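PDB 4Q3M: MGS-M4 from Unidentified, which is probably an NAD(P)H-dependent oxidoreductase of the aldo-keto reductase family, with a TIM-barrel fold and a substrate that is not known. Local coordinates for residues N29-A34 / G55-D60; F20-N25 / K230-E235; Q166-H171 / S255-N260. All blocks are in the same frame, centred on the assembly; numbering follows the deposited sequence.

How the contacts relate
Contact 1 is buried, contact 2 lies at the surface, and contact 3 is partly buried. Contacts 1 and 2 are neighbours, their centres about 11 Å apart: segment 20-25 leads into helix 26-37, and Ala30 CB of that helix packs 3.7 Å from Ser231 O. Contact 3 lies across the chain's centre from contact 1, about 33 Å away, and about 28 Å from contact 2, centre to centre. Chemistry follows position. Contact 1 joins two outer helices by small apolar groups and one weak polar bond, contact 2 sets a phenyl ring against aliphatic carbon beside a sulfate, and contact 3 relies on side-chain amide hydrogen bonds and a guanidinium-imidazole stack near the second subunit.

Contact 1: residues N29-A34 / G55-D60; sequences NAVKAA and GRAIKD
Two helices running in roughly the same direction meet here, 29-34 on helix 26-37 and 55-59 on helix 51-59. Their short axes come within 8.6 Å of each other and cross at -35°, a close approach that fits the small residue at the meeting point. The register agrees, since the nearest pair of CA atoms, Lys32 CA and Ala57 CA, is 5.9 Å apart.

The apolar part is carried by Val31 and Ala57, whose CB atoms both point toward the opposite helix. Val31 has CG1 anti to its backbone N (chi1 168°), and this branch lies 3.7 Å from Ala57 CB. The same methyl also reaches Ile58, with CG1 of Val31 and CG1 of Ile58 4.4 Å apart, a looser touch in which Ile58 adds only its flank because its CB is directed away. Tyr28, one turn before Lys32, also packs on Ala57 and Asp60.

The polar part belongs to Lys32. CG stands anti to the backbone N (chi1 -177°), and bends at chi2 and chi3 swing the chain across the groove above Ala57, so that the ammonium arrives at the C-terminal end of the other helix. There NZ makes a weak hydrogen bond to Asp60 O, 3.3 Å long, and a second weak one to Tyr28 OH. The Asp60 carboxylate is near but not in contact, OD2 being 4.7 Å from Lys32 NZ, so its attraction is probably a longer-range one, added to that of the helix C-terminus.

Helices 26-37 and 51-59 follow strands 17-18 and 41-43, which are adjacent and parallel; the contact is thus the side-by-side packing of successive outer helices in a (beta/alpha)8 TIM barrel.

Contact 2: residues F20-N25 / K230-E235; sequences FRSKKN and KSITPE. With SO4 (sulfate ion), chain G.
Phe20 has the most surface buried by this contact, and its ring is the centre of it. CG sits in the crowded position between the backbone N and the carbonyl carbon (chi1 59°), which sets the ring against 230-235. The tip of the ring does most of the touching: CZ of Phe20 is 3.5 Å from CG2 of Ile232 and also near CG1 and CD1 of that residue.

Ile232 comes next. Its CG2 is anti to the carbonyl carbon while CG1 takes the crowded position, so that both branches reach the ring tip. The two side chains cross at about a right angle, and the methyl approaches obliquely. Ser22 adds a marginal touch, its OG 4.4 Å from CD1 of Ile232.

Lys230 meets the flank of the ring nearer its root. Its CB lies at the edge, near the ring plane, 4.0 Å from Phe20 CD2. Farther along, CG and CD of Lys230 pass sulfate O2, and the backbone grips the ion: Lys230 N donates to sulfate O3 at 3.1 Å with an N-H...O angle of 148°. Leu187 N and Ser189 N bind the same sulfate. Just beyond, Ser231 OG accepts from Thr233 N at 3.2 Å, an ST turn leading into helix 234-241.

The join between the segments is therefore apolar, while the sulfate, probably from the crystallisation liquor, is held by the backbone N-H groups of these three residues. That is consistent with a site for a phosphate of the nicotinamide cofactor, as in other aldo-keto reductases.

Contact 3: residues Q166-H171 / S255-N260; sequences QNHFLH and SIRSVN
This contact belongs to the periphery of the (beta/alpha)8 barrel, where the loop after strand 156-160 and the start of helix 168-176 meet segment 255-260, with its type I beta turn from Arg257 to Asn260. Gln166 is the hub. Its side chain runs extended beyond CG, crosses Asn260 obliquely, and brings its amide to the Ile256 carbonyl. There NE2 donates to Ile256 O at 2.8 Å, with the donor above the carbonyl plane; the same oxygen accepts from Val259 N, so two donors grip it. NE2 gives a second bond, to Val163 O, and the buried amide nitrogen is thereby well supplied.

The backbone takes part too. Gln166 N donates to Asn260 OD1 at 3.0 Å and 153°, from above the carbonyl plane. Asn260 has CG anti to its backbone N (chi1 -175°), and its ND2 turns to Asp273 of the second subunit.

Gln166 OE1 accepts from His168 NE2 at 2.6 Å, in the carbonyl plane and in the plane of the ring, a bond that fixes the rotation of both groups. An alanine in place of Gln166 would remove all three side-chain hydrogen bonds, to Ile256 O, Val163 O and His168 NE2, and would probably loosen the join to 255-260 and the hold on the His168 ring.

Arg257 then covers one face of that ring, its chain bent at chi2. The guanidinium stacks on the ring nearly parallel to it, centres 4.1 Å apart and planes at 18°, while NH2 forms a salt bridge to Asp273 OD1 of the second subunit. Arg257 NE sits over the rim of the ring, 3.3 Å from His168 NE2, at an angle too poor for a hydrogen bond.

Contact 1: residues N29-A34 / G55-D60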
ATOM      1  N   ASN A  29     -27.839 -10.937 -15.815  1.00 71.47           N
ATOM      2  CA  ASN A  29     -28.246  -9.951 -16.809  1.00 71.20           C
ATOM      3  C   ASN A  29     -27.077  -9.115 -17.313  1.00 68.92           C
ATOM      4  O   ASN A  29     -26.973  -8.838 -18.507  1.00 69.20           O
ATOM      5  CB  ASN A  29     -29.326  -9.031 -16.236  1.00 74.11           C
ATOM      6  CG  ASN A  29     -30.652  -9.738 -16.039  1.00 74.59           C
ATOM      7  OD1 ASN A  29     -30.973 -10.690 -16.751  1.00 74.16           O
ATOM      8  ND2 ASN A  29     -31.432  -9.274 -15.070  1.00 75.76           N
ATOM      9  N   ALA A  30     -26.200  -8.719 -16.395  1.00 65.89           N
ATOM     10  CA  ALA A  30     -25.062  -7.870 -16.728  1.00 59.07           C
ATOM     11  C   ALA A  30     -24.122  -8.542 -17.724  1.00 59.60           C
ATOM     12  O   ALA A  30     -23.655  -7.907 -18.671  1.00 62.00           O
ATOM     13  CB  ALA A  30     -24.304  -7.487 -15.465  1.00 55.77           C
ATOM     14  N   VAL A  31     -23.850  -9.825 -17.506  1.00 58.95           N
ATOM     15  CA  VAL A  31     -22.948 -10.581 -18.368  1.00 60.63           C
ATOM     16  C   VAL A  31     -23.432 -10.606 -19.815  1.00 71.12           C
ATOM     17  O   VAL A  31     -22.670 -10.315 -20.736  1.00 72.56           O
ATOM     18  CB  VAL A  31     -22.772 -12.031 -17.868  1.00 57.00           C
ATOM     19  CG1 VAL A  31     -22.073 -12.880 -18.918  1.00 56.72           C
ATOM     20  CG2 VAL A  31     -21.993 -12.050 -16.562  1.00 53.81           C
ATOM     21  N   LYS A  32     -24.704 -10.940 -20.012  1.00 78.22           N
ATOM     22  CA  LYS A  32     -25.265 -11.017 -21.356  1.00 82.67           C
ATOM     23  C   LYS A  32     -25.425  -9.636 -21.982  1.00 80.56           C
ATOM     24  O   LYS A  32     -25.175  -9.457 -23.174  1.00 80.75           O
ATOM     25  CB  LYS A  32     -26.611 -11.738 -21.341  1.00 90.44           C
ATOM     26  CG  LYS A  32     -27.219 -11.910 -22.721  1.00 99.82           C
ATOM     27  CD  LYS A  32     -27.416 -13.374 -23.053  1.00107.83           C
ATOM     28  CE  LYS A  32     -28.292 -14.049 -22.017  1.00112.90           C
ATOM     29  NZ  LYS A  32     -28.603 -15.449 -22.396  1.00116.36           N
ATOM     30  N   ALA A  33     -25.843  -8.662 -21.177  1.00 78.63           N
ATOM     31  CA  ALA A  33     -25.959  -7.284 -21.643  1.00 75.67           C
ATOM     32  C   ALA A  33     -24.603  -6.777 -22.121  1.00 69.38           C
ATOM     33  O   ALA A  33     -24.520  -5.909 -22.988  1.00 72.19           O
ATOM     34  CB  ALA A  33     -26.506  -6.389 -20.542  1.00 61.98           C
ATOM     35  N   ALA A  34     -23.544  -7.339 -21.545  1.00 61.21           N
ATOM     36  CA  ALA A  34     -22.183  -7.029 -21.956  1.00 57.68           C
ATOM     37  C   ALA A  34     -21.786  -7.848 -23.182  1.00 56.87           C
ATOM     38  O   ALA A  34     -21.234  -7.313 -24.142  1.00 59.83           O
ATOM     39  CB  ALA A  34     -21.216  -7.283 -20.813  1.00 54.96           C
ATOM     40  N   GLY A  55     -21.727 -18.225 -15.459  1.00 65.10           N
ATOM     41  CA  GLY A  55     -21.533 -19.380 -16.316  1.00 63.35           C
ATOM     42  C   GLY A  55     -22.728 -19.722 -17.185  1.00 63.04           C
ATOM     43  O   GLY A  55     -22.567 -20.163 -18.323  1.00 56.99           O
ATOM     44  N   ARG A  56     -23.929 -19.521 -16.652  1.00 64.81           N
ATOM     45  CA  ARG A  56     -25.149 -19.831 -17.391  1.00 69.18           C
ATOM     46  C   ARG A  56     -25.480 -18.742 -18.406  1.00 67.88           C
ATOM     47  O   ARG A  56     -26.100 -19.011 -19.435  1.00 69.84           O
ATOM     48  CB  ARG A  56     -26.322 -20.032 -16.430  1.00 76.29           C
ATOM     49  CG  ARG A  56     -26.227 -21.306 -15.612  1.00 84.60           C
ATOM     50  CD  ARG A  56     -27.439 -21.486 -14.714  1.00 94.50           C
ATOM     51  NE  ARG A  56     -27.322 -22.681 -13.883  1.00101.11           N
ATOM     52  CZ  ARG A  56     -26.624 -22.734 -12.754  1.00100.73           C
ATOM     53  NH1 ARG A  56     -25.981 -21.659 -12.326  1.00 94.69           N
ATOM     54  NH2 ARG A  56     -26.566 -23.860 -12.056  1.00104.78           N
ATOM     55  N   ALA A  57     -25.065 -17.514 -18.112  1.00 67.83           N
ATOM     56  CA  ALA A  57     -25.260 -16.405 -19.037  1.00 73.80           C
ATOM     57  C   ALA A  57     -24.387 -16.590 -20.273  1.00 77.92           C
ATOM     58  O   ALA A  57     -24.737 -16.149 -21.368  1.00 82.93           O
ATOM     59  CB  ALA A  57     -24.951 -15.083 -18.357  1.00 72.56           C
ATOM     60  N   ILE A  58     -23.248 -17.249 -20.084  1.00 72.86           N
ATOM     61  CA  ILE A  58     -22.325 -17.529 -21.175  1.00 68.46           C
ATOM     62  C   ILE A  58     -22.881 -18.615 -22.095  1.00 70.02           C
ATOM     63  O   ILE A  58     -22.747 -18.532 -23.317  1.00 71.07           O
ATOM     64  CB  ILE A  58     -20.942 -17.951 -20.636  1.00 65.75           C
ATOM     65  CG1 ILE A  58     -20.310 -16.799 -19.853  1.00 66.71           C
ATOM     66  CG2 ILE A  58     -20.024 -18.378 -21.770  1.00 65.23           C
ATOM     67  CD1 ILE A  58     -18.979 -17.140 -19.224  1.00 64.14           C
ATOM     68  N   LYS A  59     -23.516 -19.622 -21.507  1.00 69.04           N
ATOM     69  CA  LYS A  59     -24.123 -20.702 -22.282  1.00 73.73           C
ATOM     70  C   LYS A  59     -25.260 -20.204 -23.169  1.00 75.05           C
ATOM     71  O   LYS A  59     -25.296 -20.489 -24.367  1.00 79.52           O
ATOM     72  CB  LYS A  59     -24.649 -21.804 -21.357  1.00 77.71           C
ATOM     73  CG  LYS A  59     -23.585 -22.733 -20.800  1.00 77.99           C
ATOM     74  CD  LYS A  59     -24.214 -24.023 -20.289  1.00 82.28           C
ATOM     75  CE  LYS A  59     -23.197 -24.894 -19.569  1.00 82.92           C
ATOM     76  NZ  LYS A  59     -22.013 -25.189 -20.421  1.00 82.53           N
ATOM     77  N   ASP A  60     -26.183 -19.455 -22.576  1.00 74.97           N
ATOM     78  CA  ASP A  60     -27.403 -19.043 -23.263  1.00 81.82           C
ATOM     79  C   ASP A  60     -27.183 -17.898 -24.253  1.00 81.56           C
ATOM     80  O   ASP A  60     -28.122 -17.459 -24.917  1.00 82.21           O
ATOM     81  CB  ASP A  60     -28.465 -18.633 -22.239  1.00 84.23           C
ATOM     82  CG  ASP A  60     -28.912 -19.789 -21.366  1.00 87.09           C
ATOM     83  OD1 ASP A  60     -28.748 -20.954 -21.786  1.00 89.96           O
ATOM     84  OD2 ASP A  60     -29.428 -19.531 -20.258  1.00 85.70           O
TER

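Contact 2: residues F20-N25 / K230-E235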
ATOM      1  N   PHE A  20     -19.305  -7.886  -9.501  1.00 79.85           N
ATOM      2  CA  PHE A  20     -19.217  -7.790  -8.050  1.00 84.75           C
ATOM      3  C   PHE A  20     -20.334  -8.593  -7.394  1.00 91.99           C
ATOM      4  O   PHE A  20     -21.372  -8.842  -8.007  1.00 94.94           O
ATOM      5  CB  PHE A  20     -19.264  -6.327  -7.595  1.00 89.62           C
ATOM      6  CG  PHE A  20     -20.512  -5.596  -8.005  1.00 96.89           C
ATOM      7  CD1 PHE A  20     -21.638  -5.609  -7.198  1.00102.58           C
ATOM      8  CD2 PHE A  20     -20.555  -4.886  -9.194  1.00 95.89           C
ATOM      9  CE1 PHE A  20     -22.784  -4.934  -7.571  1.00105.62           C
ATOM     10  CE2 PHE A  20     -21.699  -4.209  -9.573  1.00 98.78           C
ATOM     11  CZ  PHE A  20     -22.815  -4.232  -8.758  1.00103.16           C
ATOM     12  N   ARG A  21     -20.110  -8.999  -6.147  1.00 96.41           N
ATOM     13  CA  ARG A  21     -21.082  -9.796  -5.407  1.00100.83           C
ATOM     14  C   ARG A  21     -22.398  -9.046  -5.222  1.00103.92           C
ATOM     15  O   ARG A  21     -22.545  -8.246  -4.297  1.00109.41           O
ATOM     16  CB  ARG A  21     -20.510 -10.201  -4.046  1.00103.48           C
ATOM     17  CG  ARG A  21     -21.443 -11.058  -3.205  1.00105.76           C
ATOM     18  CD  ARG A  21     -20.750 -11.569  -1.953  1.00107.61           C
ATOM     19  NE  ARG A  21     -21.583 -12.518  -1.220  1.00112.19           N
ATOM     20  CZ  ARG A  21     -21.576 -13.831  -1.424  1.00111.19           C
ATOM     21  NH1 ARG A  21     -20.776 -14.358  -2.341  1.00104.55           N
ATOM     22  NH2 ARG A  21     -22.370 -14.620  -0.712  1.00117.85           N
ATOM     23  N   SER A  22     -23.353  -9.308  -6.110  1.00102.47           N
ATOM     24  CA  SER A  22     -24.650  -8.646  -6.052  1.00108.91           C
ATOM     25  C   SER A  22     -25.786  -9.645  -5.848  1.00112.08           C
ATOM     26  O   SER A  22     -25.571 -10.761  -5.369  1.00117.50           O
ATOM     27  CB  SER A  22     -24.893  -7.828  -7.323  1.00108.24           C
ATOM     28  OG  SER A  22     -26.114  -7.112  -7.250  1.00113.65           O
ATOM     29  N   LYS A  23     -26.992  -9.230  -6.230  1.00109.42           N
ATOM     30  CA  LYS A  23     -28.220  -9.955  -5.914  1.00105.63           C
ATOM     31  C   LYS A  23     -28.642 -10.819  -7.113  1.00 94.52           C
ATOM     32  O   LYS A  23     -27.976 -10.819  -8.151  1.00 84.95           O
ATOM     33  CB  LYS A  23     -29.314  -8.947  -5.512  1.00106.61           C
ATOM     34  CG  LYS A  23     -30.567  -9.459  -4.760  1.00111.21           C
ATOM     35  CD  LYS A  23     -30.359 -10.699  -3.895  1.00112.93           C
ATOM     36  CE  LYS A  23     -31.713 -11.359  -3.589  1.00119.33           C
ATOM     37  NZ  LYS A  23     -31.648 -12.771  -3.127  1.00122.69           N
ATOM     38  N   LYS A  24     -29.742 -11.552  -6.956  1.00 95.34           N
ATOM     39  CA  LYS A  24     -30.208 -12.522  -7.946  1.00 91.97           C
ATOM     40  C   LYS A  24     -30.367 -11.966  -9.367  1.00 86.83           C
ATOM     41  O   LYS A  24     -31.003 -10.932  -9.580  1.00 86.91           O
ATOM     42  CB  LYS A  24     -31.536 -13.132  -7.477  1.00 97.44           C
ATOM     43  CG  LYS A  24     -31.448 -13.882  -6.151  1.00104.09           C
ATOM     44  CD  LYS A  24     -30.439 -15.022  -6.207  1.00102.84           C
ATOM     45  CE  LYS A  24     -30.303 -15.749  -4.878  1.00108.10           C
ATOM     46  NZ  LYS A  24     -29.767 -14.867  -3.810  1.00109.37           N
ATOM     47  N   ASN A  25     -29.754 -12.663 -10.323  1.00 83.98           N
ATOM     48  CA  ASN A  25     -29.898 -12.389 -11.757  1.00 84.09           C
ATOM     49  C   ASN A  25     -29.384 -11.020 -12.213  1.00 78.61           C
ATOM     50  O   ASN A  25     -29.449 -10.693 -13.398  1.00 74.94           O
ATOM     51  CB  ASN A  25     -31.364 -12.548 -12.170  1.00 90.42           C
ATOM     52  CG  ASN A  25     -31.878 -13.959 -11.951  1.00 96.20           C
ATOM     53  OD1 ASN A  25     -31.117 -14.924 -12.016  1.00 94.56           O
ATOM     54  ND2 ASN A  25     -33.173 -14.084 -11.683  1.00101.98           N
ATOM     55  N   LYS A 230     -16.501  -2.664 -13.455  1.00 56.27           N
ATOM     56  CA  LYS A 230     -17.659  -3.378 -12.930  1.00 62.12           C
ATOM     57  C   LYS A 230     -18.929  -2.549 -13.083  1.00 65.41           C
ATOM     58  O   LYS A 230     -18.915  -1.337 -12.870  1.00 65.03           O
ATOM     59  CB  LYS A 230     -17.444  -3.736 -11.457  1.00 65.59           C
ATOM     60  CG  LYS A 230     -16.119  -4.419 -11.164  1.00 68.68           C
ATOM     61  CD  LYS A 230     -15.917  -4.615  -9.669  1.00 72.67           C
ATOM     62  CE  LYS A 230     -14.523  -5.139  -9.360  1.00 74.10           C
ATOM     63  NZ  LYS A 230     -14.301  -6.503  -9.914  1.00 76.74           N
ATOM     64  N   SER A 231     -20.024  -3.212 -13.448  1.00 69.12           N
ATOM     65  CA  SER A 231     -21.315  -2.546 -13.610  1.00 67.52           C
ATOM     66  C   SER A 231     -22.453  -3.552 -13.759  1.00 69.69           C
ATOM     67  O   SER A 231     -22.248  -4.671 -14.231  1.00 69.59           O
ATOM     68  CB  SER A 231     -21.292  -1.613 -14.824  1.00 67.19           C
ATOM     69  OG  SER A 231     -22.515  -0.907 -14.948  1.00 70.74           O
ATOM     70  N   ILE A 232     -23.651  -3.147 -13.352  1.00 71.54           N
ATOM     71  CA  ILE A 232     -24.850  -3.949 -13.568  1.00 75.31           C
ATOM     72  C   ILE A 232     -25.898  -3.134 -14.315  1.00 80.24           C
ATOM     73  O   ILE A 232     -27.006  -3.610 -14.570  1.00 84.96           O
ATOM     74  CB  ILE A 232     -25.454  -4.459 -12.245  1.00 79.70           C
ATOM     75  CG1 ILE A 232     -25.794  -3.285 -11.323  1.00 82.59           C
ATOM     76  CG2 ILE A 232     -24.506  -5.434 -11.567  1.00 78.28           C
ATOM     77  CD1 ILE A 232     -26.526  -3.692 -10.063  1.00 87.56           C
ATOM     78  N   THR A 233     -25.541  -1.901 -14.659  1.00 79.80           N
ATOM     79  CA  THR A 233     -26.421  -1.027 -15.423  1.00 83.97           C
ATOM     80  C   THR A 233     -26.082  -1.108 -16.907  1.00 85.94           C
ATOM     81  O   THR A 233     -25.040  -0.607 -17.333  1.00 84.02           O
ATOM     82  CB  THR A 233     -26.319   0.434 -14.951  1.00 80.99           C
ATOM     83  OG1 THR A 233     -26.515   0.496 -13.533  1.00 80.85           O
ATOM     84  CG2 THR A 233     -27.365   1.294 -15.644  1.00 82.39           C
ATOM     85  N   PRO A 234     -26.969  -1.737 -17.697  1.00 90.49           N
ATOM     86  CA  PRO A 234     -26.780  -2.035 -19.123  1.00 90.85           C
ATOM     87  C   PRO A 234     -26.257  -0.859 -19.947  1.00 88.00           C
ATOM     88  O   PRO A 234     -25.400  -1.060 -20.807  1.00 86.47           O
ATOM     89  CB  PRO A 234     -28.187  -2.425 -19.581  1.00 97.33           C
ATOM     90  CG  PRO A 234     -28.814  -3.003 -18.367  1.00 99.94           C
ATOM     91  CD  PRO A 234     -28.286  -2.193 -17.216  1.00 96.06           C
ATOM     92  N   GLU A 235     -26.764   0.342 -19.687  1.00 90.32           N
ATOM     93  CA  GLU A 235     -26.338   1.523 -20.430  1.00 89.06           C
ATOM     94  C   GLU A 235     -24.857   1.819 -20.226  1.00 80.57           C
ATOM     95  O   GLU A 235     -24.111   1.983 -21.192  1.00 75.61           O
ATOM     96  CB  GLU A 235     -27.166   2.745 -20.029  1.00 93.44           C
ATOM     97  CG  GLU A 235     -26.534   4.066 -20.441  1.00 92.60           C
ATOM     98  CD  GLU A 235     -27.556   5.099 -20.868  1.00 99.00           C
ATOM     99  OE1 GLU A 235     -28.566   5.270 -20.153  1.00103.80           O
ATOM    100  OE2 GLU A 235     -27.348   5.742 -21.919  1.00 99.55           O
TER
HETATM  101  S   SO4 G 301     -15.200   0.028 -10.963  1.00 60.52           S
HETATM  102  O1  SO4 G 301     -16.550   0.378 -10.532  1.00 60.98           O
HETATM  103  O2  SO4 G 301     -14.820  -1.257 -10.383  1.00 62.59           O
HETATM  104  O3  SO4 G 301     -15.167  -0.069 -12.419  1.00 65.74           O
HETATM  105  O4  SO4 G 301     -14.266   1.059 -10.520  1.00 53.10           O

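Contact 3: residues Q166-H171 / S255-N260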
ATOM      1  N   GLN A 166      -2.010   5.321  -9.975  1.00 42.37           N
ATOM      2  CA  GLN A 166      -1.619   4.927 -11.325  1.00 43.28           C
ATOM      3  C   GLN A 166      -0.603   3.784 -11.377  1.00 38.30           C
ATOM      4  O   GLN A 166      -0.450   3.139 -12.415  1.00 38.49           O
ATOM      5  CB  GLN A 166      -1.077   6.145 -12.075  1.00 47.22           C
ATOM      6  CG  GLN A 166      -2.051   7.316 -12.096  1.00 48.79           C
ATOM      7  CD  GLN A 166      -1.631   8.416 -13.048  1.00 54.72           C
ATOM      8  OE1 GLN A 166      -0.598   8.321 -13.709  1.00 60.22           O
ATOM      9  NE2 GLN A 166      -2.437   9.470 -13.127  1.00 57.19           N
ATOM     10  N   ASN A 167       0.086   3.541 -10.263  1.00 33.33           N
ATOM     11  CA  ASN A 167       0.984   2.391 -10.125  1.00 31.64           C
ATOM     12  C   ASN A 167       2.036   2.264 -11.227  1.00 36.45           C
ATOM     13  O   ASN A 167       2.226   1.181 -11.780  1.00 39.16           O
ATOM     14  CB  ASN A 167       0.168   1.096 -10.074  1.00 29.64           C
ATOM     15  CG  ASN A 167      -0.838   1.082  -8.943  1.00 33.09           C
ATOM     16  OD1 ASN A 167      -0.613   1.678  -7.889  1.00 34.57           O
ATOM     17  ND2 ASN A 167      -1.958   0.399  -9.156  1.00 25.30           N
ATOM     18  N   HIS A 168       2.720   3.359 -11.540  1.00 36.86           N
ATOM     19  CA  HIS A 168       3.730   3.347 -12.595  1.00 40.33           C
ATOM     20  C   HIS A 168       4.937   2.484 -12.233  1.00 38.79           C
ATOM     21  O   HIS A 168       5.557   1.874 -13.105  1.00 40.89           O
ATOM     22  CB  HIS A 168       4.187   4.773 -12.914  1.00 39.81           C
ATOM     23  CG  HIS A 168       3.160   5.584 -13.638  1.00 43.14           C
ATOM     24  ND1 HIS A 168       3.094   5.645 -15.014  1.00 47.06           N
ATOM     25  CD2 HIS A 168       2.154   6.365 -13.179  1.00 42.90           C
ATOM     26  CE1 HIS A 168       2.093   6.430 -15.370  1.00 46.43           C
ATOM     27  NE2 HIS A 168       1.505   6.878 -14.276  1.00 45.13           N
ATOM     28  N   PHE A 169       5.266   2.440 -10.946  1.00 33.26           N
ATOM     29  CA  PHE A 169       6.392   1.645 -10.471  1.00 33.30           C
ATOM     30  C   PHE A 169       6.103   0.156 -10.625  1.00 34.42           C
ATOM     31  O   PHE A 169       6.904  -0.588 -11.192  1.00 38.96           O
ATOM     32  CB  PHE A 169       6.704   1.976  -9.010  1.00 34.40           C
ATOM     33  CG  PHE A 169       7.943   1.306  -8.486  1.00 36.40           C
ATOM     34  CD1 PHE A 169       9.178   1.919  -8.602  1.00 33.72           C
ATOM     35  CD2 PHE A 169       7.872   0.066  -7.871  1.00 33.66           C
ATOM     36  CE1 PHE A 169      10.321   1.308  -8.121  1.00 40.72           C
ATOM     37  CE2 PHE A 169       9.010  -0.552  -7.389  1.00 35.09           C
ATOM     38  CZ  PHE A 169      10.236   0.071  -7.512  1.00 34.96           C
ATOM     39  N   LEU A 170       4.952  -0.269 -10.113  1.00 30.69           N
ATOM     40  CA  LEU A 170       4.531  -1.662 -10.200  1.00 29.13           C
ATOM     41  C   LEU A 170       4.345  -2.084 -11.653  1.00 35.90           C
ATOM     42  O   LEU A 170       4.695  -3.202 -12.036  1.00 36.84           O
ATOM     43  CB  LEU A 170       3.235  -1.876  -9.416  1.00 28.31           C
ATOM     44  CG  LEU A 170       2.632  -3.282  -9.434  1.00 34.47           C
ATOM     45  CD1 LEU A 170       3.599  -4.291  -8.832  1.00 39.33           C
ATOM     46  CD2 LEU A 170       1.301  -3.303  -8.699  1.00 31.90           C
ATOM     47  N   HIS A 171       3.796  -1.178 -12.456  1.00 37.75           N
ATOM     48  CA  HIS A 171       3.580  -1.425 -13.876  1.00 37.00           C
ATOM     49  C   HIS A 171       4.900  -1.683 -14.593  1.00 41.15           C
ATOM     50  O   HIS A 171       5.021  -2.635 -15.365  1.00 45.74           O
ATOM     51  CB  HIS A 171       2.857  -0.241 -14.522  1.00 34.69           C
ATOM     52  CG  HIS A 171       2.440  -0.486 -15.939  1.00 36.39           C
ATOM     53  ND1 HIS A 171       2.191   0.538 -16.827  1.00 38.35           N
ATOM     54  CD2 HIS A 171       2.220  -1.636 -16.618  1.00 35.14           C
ATOM     55  CE1 HIS A 171       1.840   0.030 -17.994  1.00 38.16           C
ATOM     56  NE2 HIS A 171       1.849  -1.287 -17.895  1.00 38.55           N
ATOM     57  N   SER A 255      -1.514  15.101 -18.966  1.00 60.17           N
ATOM     58  CA  SER A 255      -2.495  15.811 -18.154  1.00 57.94           C
ATOM     59  C   SER A 255      -3.165  14.853 -17.173  1.00 54.53           C
ATOM     60  O   SER A 255      -3.487  15.226 -16.045  1.00 54.19           O
ATOM     61  CB  SER A 255      -3.542  16.487 -19.040  1.00 59.96           C
ATOM     62  OG  SER A 255      -4.339  17.390 -18.294  1.00 61.19           O
ATOM     63  N   ILE A 256      -3.371  13.617 -17.615  1.00 53.39           N
ATOM     64  CA  ILE A 256      -3.935  12.574 -16.765  1.00 46.97           C
ATOM     65  C   ILE A 256      -2.895  12.110 -15.746  1.00 45.11           C
ATOM     66  O   ILE A 256      -3.234  11.674 -14.648  1.00 42.86           O
ATOM     67  CB  ILE A 256      -4.429  11.369 -17.604  1.00 44.44           C
ATOM     68  CG1 ILE A 256      -5.499  11.815 -18.603  1.00 44.32           C
ATOM     69  CG2 ILE A 256      -4.975  10.261 -16.712  1.00 40.99           C
ATOM     70  CD1 ILE A 256      -6.124  10.678 -19.381  1.00 47.29           C
ATOM     71  N   ARG A 257      -1.623  12.223 -16.113  1.00 48.94           N
ATOM     72  CA  ARG A 257      -0.530  11.797 -15.245  1.00 49.20           C
ATOM     73  C   ARG A 257      -0.516  12.553 -13.915  1.00 48.13           C
ATOM     74  O   ARG A 257      -0.205  11.983 -12.870  1.00 46.16           O
ATOM     75  CB  ARG A 257       0.812  11.979 -15.961  1.00 43.94           C
ATOM     76  CG  ARG A 257       2.021  11.589 -15.129  1.00 44.36           C
ATOM     77  CD  ARG A 257       1.957  10.129 -14.717  1.00 48.36           C
ATOM     78  NE  ARG A 257       3.049   9.761 -13.823  1.00 45.83           N
ATOM     79  CZ  ARG A 257       2.990   9.839 -12.498  1.00 44.42           C
ATOM     80  NH1 ARG A 257       1.885  10.275 -11.906  1.00 44.77           N
ATOM     81  NH2 ARG A 257       4.033   9.483 -11.762  1.00 45.40           N
ATOM     82  N   SER A 258      -0.870  13.833 -13.962  1.00 52.52           N
ATOM     83  CA  SER A 258      -0.779  14.699 -12.789  1.00 57.32           C
ATOM     84  C   SER A 258      -1.879  14.447 -11.760  1.00 55.48           C
ATOM     85  O   SER A 258      -1.741  14.828 -10.597  1.00 55.53           O
ATOM     86  CB  SER A 258      -0.813  16.168 -13.218  1.00 66.69           C
ATOM     87  OG  SER A 258       0.340  16.508 -13.969  1.00 75.99           O
ATOM     88  N   VAL A 259      -2.966  13.806 -12.177  1.00 55.01           N
ATOM     89  CA  VAL A 259      -4.102  13.604 -11.282  1.00 54.58           C
ATOM     90  C   VAL A 259      -3.881  12.408 -10.355  1.00 51.99           C
ATOM     91  O   VAL A 259      -4.773  12.025  -9.595  1.00 54.23           O
ATOM     92  CB  VAL A 259      -5.419  13.423 -12.070  1.00 54.66           C
ATOM     93  CG1 VAL A 259      -5.498  14.439 -13.192  1.00 57.20           C
ATOM     94  CG2 VAL A 259      -5.532  12.021 -12.629  1.00 53.60           C
ATOM     95  N   ASN A 260      -2.685  11.832 -10.412  1.00 50.21           N
ATOM     96  CA  ASN A 260      -2.296  10.784  -9.477  1.00 50.51           C
ATOM     97  C   ASN A 260      -2.082  11.354  -8.080  1.00 50.74           C
ATOM     98  O   ASN A 260      -1.379  12.350  -7.909  1.00 54.03           O
ATOM     99  CB  ASN A 260      -1.024  10.079  -9.952  1.00 51.53           C
ATOM    100  CG  ASN A 260      -0.653   8.894  -9.079  1.00 51.98           C
ATOM    101  OD1 ASN A 260      -1.467   8.000  -8.849  1.00 51.29           O
ATOM    102  ND2 ASN A 260       0.579   8.886  -8.583  1.00 52.48           N
TER